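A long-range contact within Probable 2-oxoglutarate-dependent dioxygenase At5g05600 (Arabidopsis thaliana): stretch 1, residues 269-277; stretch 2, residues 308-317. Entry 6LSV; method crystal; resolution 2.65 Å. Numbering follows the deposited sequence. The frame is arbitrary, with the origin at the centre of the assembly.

Stretch 1 (269-277) DQIQILSNS
Stretch 2 (308-317) PIQPLQELVS

Residues 269-274 form a helix, with phi between -76° and -56° and psi between -44° and -35°; the i to i+4 bonds Ile-273 N to Asp-269 O (3.1 Å), Leu-274 N to Gln-270 O (3.0 Å) and Ser-275 N to Ile-271 O (2.8 Å) confirm it. Ser-275 is the first residue to leave helical phi/psi (-76/11), and the chain then turns through positive phi at Asn-276 (47/42) and Ser-277 (70/13). Ser-277 N donates to Gln-272 O at 2.7 Å, and Asn-276 N to Ile-273 O at 3.1 Å.

The second stretch is extended from Pro-308 to Leu-312, with phi/psi of -90/130 at Ile-309, -151/166 at Gln-310, -54/134 at Pro-311 and -58/138 at Leu-312. A 3-10 segment, 313-315, follows, with Leu-315 N bonded to Leu-312 O at 3.2 Å.

The register is fixed where the helix ends: the CA atoms of Leu-274 and Pro-311 lie 4.1 Å apart. One hydrogen bond joins the stretches, from Leu-312 N to Leu-274 O, at 2.9 Å and an N-H...O angle of 175°, nearly linear. One residue earlier, Ile-273 O lies 3.4 Å from Pro-311 N, but proline nitrogen has no hydrogen to give. The same oxygen instead makes a CA-H...O contact with Pro-311 CA, 3.1 Å away with an angle of 132° at the hydrogen.

The side chains around this junction are mainly apolar. Ile-309 (chi1 -66°, chi2 -59°) points toward the helix, and its CG2 meets Ile-273 CG2 at 4.0 Å and Leu-274 CG at 4.1 Å. Ile-273 (m, t) also places CG2 3.9 Å from Pro-311 CD, whose ring is C-gamma exo. Leu-274 has the largest covered area, 100 Å² of the 505 Å² buried in total. Its CA-to-CB bond runs sideways, but the m, t rotamer (-80°, 168°) brings CD2 within 4.0 Å of Leu-312 CG and 3.2 Å of Gln-310 O. Leu-315 (m, t) points toward the first stretch, with CD1 3.7 Å from Ser-275 CA and 3.6 Å from Leu-274 O.

Polar side chains border this packing without bonding across it. Gln-270 (chi -65°, -48°, -56°) brings OE1 to 3.3 Å from Ile-309 CG2, a van der Waals approach. Asn-276 (chi1 -157°, chi2 25°) sets OD1 3.4 Å from Pro-311 CG, while its amide is hydrogen-bonded elsewhere in the structure. Ser-275 (p, 69°) points away.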

# COMPACT_ATOMS: atom_id res chain seq x y z
N ASP A 269 5.72 -0.38 7.73
CA ASP A 269 6.86 0.13 8.49
C ASP A 269 6.53 0.22 9.98
O ASP A 269 7.38 -0.03 10.83
CB ASP A 269 7.28 1.49 7.95
CG ASP A 269 8.25 1.39 6.79
OD1 ASP A 269 8.65 0.26 6.44
OD2 ASP A 269 8.61 2.44 6.22
N GLN A 270 5.28 0.59 10.31
CA GLN A 270 4.92 0.78 11.71
C GLN A 270 4.95 -0.53 12.48
O GLN A 270 5.32 -0.54 13.66
CB GLN A 270 3.54 1.43 11.80
CG GLN A 270 3.49 2.85 11.25
CD GLN A 270 4.63 3.71 11.76
OE1 GLN A 270 4.82 3.86 12.97
NE2 GLN A 270 5.41 4.27 10.84
N ILE A 271 4.57 -1.64 11.84
CA ILE A 271 4.60 -2.92 12.55
C ILE A 271 6.03 -3.43 12.68
O ILE A 271 6.37 -4.04 13.70
CB ILE A 271 3.67 -3.93 11.86
CG1 ILE A 271 2.21 -3.52 12.07
CG2 ILE A 271 3.91 -5.34 12.38
CD1 ILE A 271 1.21 -4.56 11.62
N GLN A 272 6.88 -3.19 11.69
CA GLN A 272 8.29 -3.54 11.84
C GLN A 272 8.89 -2.86 13.07
O GLN A 272 9.66 -3.48 13.82
CB GLN A 272 9.08 -3.16 10.58
CG GLN A 272 10.61 -3.23 10.77
CD GLN A 272 11.39 -3.26 9.47
OE1 GLN A 272 10.89 -3.71 8.43
NE2 GLN A 272 12.63 -2.81 9.52
N ILE A 273 8.51 -1.60 13.31
CA ILE A 273 9.01 -0.88 14.47
C ILE A 273 8.42 -1.45 15.76
O ILE A 273 9.14 -1.64 16.75
CB ILE A 273 8.71 0.63 14.33
CG1 ILE A 273 9.42 1.20 13.10
CG2 ILE A 273 9.13 1.38 15.58
CD1 ILE A 273 8.74 2.42 12.53
N LEU A 274 7.11 -1.74 15.76
CA LEU A 274 6.48 -2.27 16.97
C LEU A 274 7.03 -3.64 17.33
O LEU A 274 7.29 -3.92 18.51
CB LEU A 274 4.96 -2.33 16.77
CG LEU A 274 4.22 -1.01 16.95
CD1 LEU A 274 2.79 -1.11 16.47
CD2 LEU A 274 4.25 -0.55 18.40
N SER A 275 7.24 -4.50 16.34
CA SER A 275 7.81 -5.82 16.58
C SER A 275 9.31 -5.79 16.84
O SER A 275 9.93 -6.85 16.85
CB SER A 275 7.51 -6.74 15.39
OG SER A 275 8.23 -6.35 14.23
N ASN A 276 9.88 -4.60 17.06
CA ASN A 276 11.33 -4.43 17.22
C ASN A 276 12.10 -5.18 16.13
O ASN A 276 13.10 -5.84 16.40
CB ASN A 276 11.80 -4.86 18.61
CG ASN A 276 13.11 -4.20 19.02
OD1 ASN A 276 13.46 -3.13 18.54
ND2 ASN A 276 13.85 -4.86 19.91
N SER A 277 11.59 -5.09 14.90
CA SER A 277 12.14 -5.70 13.69
C SER A 277 11.99 -7.22 13.65
O SER A 277 12.61 -7.87 12.80
CB SER A 277 13.61 -5.35 13.47
OG SER A 277 13.75 -4.22 12.62
N PRO A 308 2.94 8.11 19.72
CA PRO A 308 4.36 7.82 19.48
C PRO A 308 4.59 6.33 19.35
O PRO A 308 4.36 5.57 20.29
CB PRO A 308 5.06 8.41 20.71
CG PRO A 308 4.08 9.37 21.30
CD PRO A 308 2.72 8.82 20.99
N ILE A 309 5.02 5.91 18.17
CA ILE A 309 5.25 4.50 17.87
C ILE A 309 6.69 4.15 18.22
O ILE A 309 7.63 4.85 17.82
CB ILE A 309 4.96 4.20 16.39
CG1 ILE A 309 3.47 4.40 16.08
CG2 ILE A 309 5.42 2.79 16.02
CD1 ILE A 309 2.56 3.53 16.91
N GLN A 310 6.87 3.07 18.97
CA GLN A 310 8.19 2.58 19.31
C GLN A 310 8.11 1.08 19.50
O GLN A 310 7.01 0.52 19.60
CB GLN A 310 8.74 3.26 20.57
CG GLN A 310 7.81 3.24 21.77
CD GLN A 310 8.46 3.85 23.00
OE1 GLN A 310 9.62 3.57 23.30
NE2 GLN A 310 7.72 4.69 23.71
N PRO A 311 9.24 0.38 19.53
CA PRO A 311 9.22 -1.06 19.79
C PRO A 311 8.47 -1.39 21.08
O PRO A 311 8.66 -0.75 22.11
CB PRO A 311 10.70 -1.42 19.90
CG PRO A 311 11.39 -0.42 19.06
CD PRO A 311 10.59 0.85 19.17
N LEU A 312 7.59 -2.39 21.00
CA LEU A 312 6.83 -2.80 22.16
C LEU A 312 7.77 -3.19 23.30
O LEU A 312 8.80 -3.84 23.08
CB LEU A 312 5.90 -3.97 21.81
CG LEU A 312 4.72 -3.65 20.90
CD1 LEU A 312 4.16 -4.93 20.27
CD2 LEU A 312 3.64 -2.91 21.67
N GLN A 313 7.41 -2.77 24.52
CA GLN A 313 8.28 -3.04 25.66
C GLN A 313 8.35 -4.53 25.97
O GLN A 313 9.35 -5.01 26.51
CB GLN A 313 7.80 -2.26 26.88
CG GLN A 313 6.35 -2.51 27.25
CD GLN A 313 5.85 -1.50 28.26
OE1 GLN A 313 6.47 -0.47 28.49
NE2 GLN A 313 4.71 -1.81 28.88
N GLU A 314 7.30 -5.28 25.63
CA GLU A 314 7.28 -6.72 25.89
C GLU A 314 8.40 -7.45 25.16
O GLU A 314 8.87 -8.49 25.62
CB GLU A 314 5.93 -7.31 25.49
CG GLU A 314 4.79 -7.05 26.47
CD GLU A 314 4.12 -5.71 26.25
OE1 GLU A 314 4.64 -4.90 25.45
OE2 GLU A 314 3.06 -5.47 26.87
N LEU A 315 8.84 -6.92 24.01
CA LEU A 315 9.81 -7.60 23.17
C LEU A 315 11.23 -7.09 23.37
O LEU A 315 12.13 -7.47 22.62
CB LEU A 315 9.41 -7.46 21.70
CG LEU A 315 7.94 -7.73 21.39
CD1 LEU A 315 7.61 -7.21 20.01
CD2 LEU A 315 7.63 -9.22 21.50
N VAL A 316 11.45 -6.26 24.38
CA VAL A 316 12.76 -5.69 24.64
C VAL A 316 13.44 -6.47 25.75
O VAL A 316 12.88 -6.61 26.85
CB VAL A 316 12.66 -4.19 25.00
CG1 VAL A 316 13.94 -3.73 25.67
CG2 VAL A 316 12.39 -3.37 23.75
N SER A 317 14.62 -7.00 25.46
CA SER A 317 15.56 -7.50 26.45
C SER A 317 16.82 -6.64 26.37
O SER A 317 16.92 -5.73 25.55
CB SER A 317 15.87 -8.98 26.21
OG SER A 317 14.72 -9.67 25.74